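PDB 6LRF: Alr4995 protein from Nostoc sp., which acts as a bifunctional arginine dihydrolase and ornithine cyclodeaminase, hydrolysing arginine to ornithine and converting ornithine to proline. Local coordinates for the interface of chains A and B and the interface of chains A and C. Coordinates in Å, arbitrary orientation; residue numbers count along the deposited sequence, not the author numbering. Chains: chain A/B/C, Alr4995 protein.

Contact 1: the interface of chains A and B. Residues chain A 598-601; chain B 613, 637-638.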
loop_
_atom_site.group_PDB
_atom_site.type_symbol
_atom_site.label_atom_id
_atom_site.label_comp_id
_atom_site.label_asym_id
_atom_site.label_seq_id
_atom_site.Cartn_x
_atom_site.Cartn_y
_atom_site.Cartn_z
ATOM N N GLY A 598 8.276 25.864 -11.193
ATOM C CA GLY A 598 9.387 25.434 -10.356
ATOM C C GLY A 598 8.998 24.745 -9.048
ATOM O O GLY A 598 7.849 24.801 -8.584
ATOM N N SER A 599 9.968 24.084 -8.433
ATOM C CA SER A 599 9.762 23.546 -7.112
ATOM C C SER A 599 11.068 23.672 -6.327
ATOM O O SER A 599 12.145 23.925 -6.891
ATOM C CB SER A 599 9.277 22.093 -7.167
ATOM O OG SER A 599 10.359 21.183 -7.097
ATOM N N ILE A 600 10.955 23.501 -5.019
ATOM C CA ILE A 600 12.089 23.566 -4.113
ATOM C C ILE A 600 13.153 22.502 -4.433
ATOM O O ILE A 600 14.330 22.658 -4.099
ATOM C CB ILE A 600 11.601 23.417 -2.650
ATOM C CG1 ILE A 600 12.726 23.726 -1.650
ATOM C CG2 ILE A 600 10.987 22.034 -2.426
ATOM C CD1 ILE A 600 13.339 25.103 -1.830
ATOM N N ARG A 601 12.768 21.425 -5.100
ATOM C CA ARG A 601 13.760 20.391 -5.389
ATOM C C ARG A 601 14.405 20.477 -6.799
ATOM O O ARG A 601 15.227 19.639 -7.153
ATOM C CB ARG A 601 13.127 19.007 -5.194
ATOM C CG ARG A 601 12.045 18.710 -6.201
ATOM C CD ARG A 601 12.114 17.272 -6.659
ATOM N NE ARG A 601 13.493 16.891 -6.937
ATOM C CZ ARG A 601 13.877 15.665 -7.270
ATOM N NH1 ARG A 601 15.163 15.418 -7.487
ATOM N NH2 ARG A 601 12.975 14.696 -7.383
ATOM N N LEU B 613 11.609 30.771 -5.947
ATOM C CA LEU B 613 12.257 29.527 -5.557
ATOM C C LEU B 613 13.783 29.506 -5.687
ATOM O O LEU B 613 14.428 28.640 -5.104
ATOM C CB LEU B 613 11.652 28.370 -6.337
ATOM C CG LEU B 613 10.240 28.024 -5.861
ATOM C CD1 LEU B 613 9.677 27.076 -6.869
ATOM C CD2 LEU B 613 10.244 27.383 -4.448
ATOM N N LEU B 637 8.536 16.575 -0.812
ATOM C CA LEU B 637 9.313 17.380 -1.755
ATOM C C LEU B 637 10.398 18.191 -1.067
ATOM O O LEU B 637 11.466 18.418 -1.629
ATOM C CB LEU B 637 8.400 18.332 -2.533
ATOM C CG LEU B 637 8.899 18.681 -3.940
ATOM C CD1 LEU B 637 9.154 17.373 -4.688
ATOM C CD2 LEU B 637 7.926 19.573 -4.735
ATOM N N HIS B 638 10.125 18.644 0.148
ATOM C CA HIS B 638 11.105 19.443 0.864
ATOM C C HIS B 638 12.240 18.567 1.351
ATOM O O HIS B 638 13.390 18.999 1.385
ATOM C CB HIS B 638 10.445 20.190 2.020
ATOM C CG HIS B 638 9.358 21.106 1.567
ATOM N ND1 HIS B 638 9.588 22.423 1.235
ATOM C CD2 HIS B 638 8.046 20.878 1.323
ATOM C CE1 HIS B 638 8.458 22.976 0.829
ATOM N NE2 HIS B 638 7.506 22.059 0.874
#
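B:Leu637 and A:Arg601 meet through two torsions: CG of the leucine lies roughly anti to its backbone N (chi1 -151°), and CG of the arginine stands between its own backbone N and carbonyl carbon (chi1 67°). This brings the arginine's aliphatic stem across the leucine at about a right angle, with B:Leu637 CD1 3.5 Å from A:Arg601 CG and almost as near to CD. Arginine suits the place because its methylenes supply hydrocarbon to the partner while its chain, bent at chi2 and chi3, carries the guanidinium onward. The other branch of the same leucine turns to the serine: B:Leu637 CD2 is 3.8 Å from A:Ser599 CB. A forked side chain can thus touch two residues of one loop at once. The serine hydroxyl, although beside that methyl, is engaged within its own chain. A:Arg601 N donates a hydrogen bond to A:Ser599 OG over 3.1 Å (148° at the hydrogen), which ties down the turn and gives a polar atom at an apolar contact a partner.

A:Ile600 points its CG2 branch toward the start of helix 637-645 of chain B. The methyl A:Ile600 CG2 lies 3.7 Å from the backbone carbonyl B:Leu637 O and over the face of the B:His638 imidazole, almost directly above ND1. A beta-branched residue fits, since one methyl meets the helix while CG1 goes another way.

No polar bond crosses this patch; in the deposited assembly the two copies meet here through shape and hydrocarbon contact. Both sides belong to the C-terminal Rossmann-type region, where the loop after strand 594-597 packs against the first turns of two helices of the other copy. At the second of these, helix 613-624, a glycine, which has no side chain, is likely to keep the face of the peptide open: the methyl B:Leu613 CD1 sits squarely over the face of the peptide that joins A:Gly598 to A:Ser599, 3.3 Å from A:Gly598 C.

Contact 2: the interface of chains A and C. Residues chain A 315-319; chain C 295, 321-323.
A:Phe319 offers one face of its ring to C:Leu295, whose CD1 methyl hangs over the rim of that face, 4.1 Å from A:Phe319 CD1. The other flat group, the carboxamide of A:Gln315, works within its own plane. Its NE2 donates to the backbone carbonyl C:Glu323 O over 2.9 Å, nearly straight at the hydrogen (166°), and that oxygen is only 1° out of the amide plane. The N-H used is the one on the CG side; the one on the OE1 side points to water 1, 3.0 Å from A:Gln315 NE2, which in turn meets the carboxylate oxygen C:Glu323 OE2. Glutamine is long enough to reach over, with CG anti to the backbone N (chi1 -176°) and the chain extended beyond. An alanine here would probably leave C:Glu323 O without this donor and the water without its amide anchor, freeing the glutamate to turn.

Between these groups C:Leu321 wedges its CD2 methyl against the strand backbone, 3.5 Å from A:Val316 O and 3.7 Å from A:Asn318 CA. A:Val316 CG1 touches both leucines, a compact branched residue suited to a strand surface. The patch lies on strand 313-320 of chain A, in the LOR/SDH-type region, facing the short helix 294-297 and the segment just after the equivalent strand of chain C.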
loop_
_atom_site.group_PDB
_atom_site.type_symbol
_atom_site.label_atom_id
_atom_site.label_comp_id
_atom_site.label_asym_id
_atom_site.label_seq_id
_atom_site.Cartn_x
_atom_site.Cartn_y
_atom_site.Cartn_z
ATOM N N GLN A 315 39.281 -7.365 -14.854
ATOM C CA GLN A 315 40.126 -8.501 -14.549
ATOM C C GLN A 315 40.826 -8.154 -13.240
ATOM O O GLN A 315 41.583 -7.184 -13.177
ATOM C CB GLN A 315 41.145 -8.780 -15.673
ATOM C CG GLN A 315 41.990 -10.051 -15.430
ATOM C CD GLN A 315 43.267 -10.081 -16.265
ATOM O OE1 GLN A 315 43.578 -9.129 -16.981
ATOM N NE2 GLN A 315 44.012 -11.176 -16.171
ATOM N N VAL A 316 40.563 -8.919 -12.192
ATOM C CA VAL A 316 41.293 -8.718 -10.953
ATOM C C VAL A 316 42.728 -9.202 -11.171
ATOM O O VAL A 316 42.963 -10.367 -11.487
ATOM C CB VAL A 316 40.618 -9.438 -9.793
ATOM C CG1 VAL A 316 41.334 -9.131 -8.473
ATOM C CG2 VAL A 316 39.166 -8.985 -9.707
ATOM N N LEU A 317 43.681 -8.285 -11.048
ATOM C CA LEU A 317 45.083 -8.608 -11.302
ATOM C C LEU A 317 45.753 -9.258 -10.090
ATOM O O LEU A 317 46.623 -10.136 -10.223
ATOM C CB LEU A 317 45.851 -7.352 -11.696
ATOM C CG LEU A 317 45.398 -6.683 -12.993
ATOM C CD1 LEU A 317 46.309 -5.519 -13.332
ATOM C CD2 LEU A 317 45.371 -7.702 -14.118
ATOM N N ASN A 318 45.375 -8.791 -8.909
ATOM C CA ASN A 318 45.873 -9.398 -7.689
ATOM C C ASN A 318 45.018 -9.005 -6.512
ATOM O O ASN A 318 44.363 -7.968 -6.512
ATOM C CB ASN A 318 47.343 -9.027 -7.436
ATOM C CG ASN A 318 47.560 -7.547 -7.332
ATOM O OD1 ASN A 318 47.138 -6.918 -6.365
ATOM N ND2 ASN A 318 48.231 -6.972 -8.327
ATOM N N PHE A 319 45.027 -9.872 -5.512
ATOM C CA PHE A 319 44.231 -9.703 -4.321
ATOM C C PHE A 319 45.094 -10.139 -3.159
ATOM O O PHE A 319 45.623 -11.247 -3.153
ATOM C CB PHE A 319 42.945 -10.531 -4.394
ATOM C CG PHE A 319 42.105 -10.427 -3.173
ATOM C CD1 PHE A 319 41.254 -9.362 -2.998
ATOM C CD2 PHE A 319 42.180 -11.393 -2.181
ATOM C CE1 PHE A 319 40.483 -9.247 -1.849
ATOM C CE2 PHE A 319 41.414 -11.291 -1.041
ATOM C CZ PHE A 319 40.570 -10.213 -0.872
ATOM N N LEU C 295 35.029 -13.374 -5.924
ATOM C CA LEU C 295 35.064 -11.938 -5.702
ATOM C C LEU C 295 33.902 -11.200 -6.317
ATOM O O LEU C 295 33.368 -10.281 -5.692
ATOM C CB LEU C 295 36.356 -11.347 -6.236
ATOM C CG LEU C 295 37.527 -11.679 -5.326
ATOM C CD1 LEU C 295 38.734 -10.894 -5.779
ATOM C CD2 LEU C 295 37.156 -11.372 -3.893
ATOM N N LEU C 321 43.558 -16.648 -6.319
ATOM C CA LEU C 321 42.889 -15.832 -7.325
ATOM C C LEU C 321 42.957 -16.429 -8.724
ATOM O O LEU C 321 44.042 -16.690 -9.230
ATOM C CB LEU C 321 43.510 -14.434 -7.373
ATOM C CG LEU C 321 42.871 -13.501 -8.410
ATOM C CD1 LEU C 321 41.421 -13.168 -8.020
ATOM C CD2 LEU C 321 43.706 -12.229 -8.607
ATOM N N GLY C 322 41.806 -16.604 -9.360
ATOM C CA GLY C 322 41.782 -16.965 -10.772
ATOM C C GLY C 322 42.541 -15.980 -11.658
ATOM O O GLY C 322 42.521 -14.776 -11.423
ATOM N N GLU C 323 43.214 -16.493 -12.682
ATOM C CA GLU C 323 44.024 -15.661 -13.565
ATOM C C GLU C 323 43.192 -14.662 -14.406
ATOM O O GLU C 323 43.598 -13.512 -14.585
ATOM C CB GLU C 323 44.856 -16.564 -14.475
ATOM C CG GLU C 323 45.532 -15.849 -15.644
ATOM C CD GLU C 323 46.859 -15.189 -15.267
ATOM O OE1 GLU C 323 47.426 -15.522 -14.201
ATOM O OE2 GLU C 323 47.336 -14.336 -16.048
HETATM O O HOH W 1 46.681 -11.818 -17.264
#

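About 47 Å separates the centres of contact 1 and contact 2, and they share no residues or secondary-structure elements. Contact 1 uses the C-terminal Rossmann-type region and contact 2 the LOR/SDH-type region, so chain A engages two different neighbours through separate parts of its length. Each interface is two-fold symmetric, so every contact has a twin with the chains exchanged. Two distinct two-fold interfaces per copy could together build the four-copy deposited assembly, although the structure alone does not prove that this is the form in solution. Being so far apart, the two interfaces could form independently.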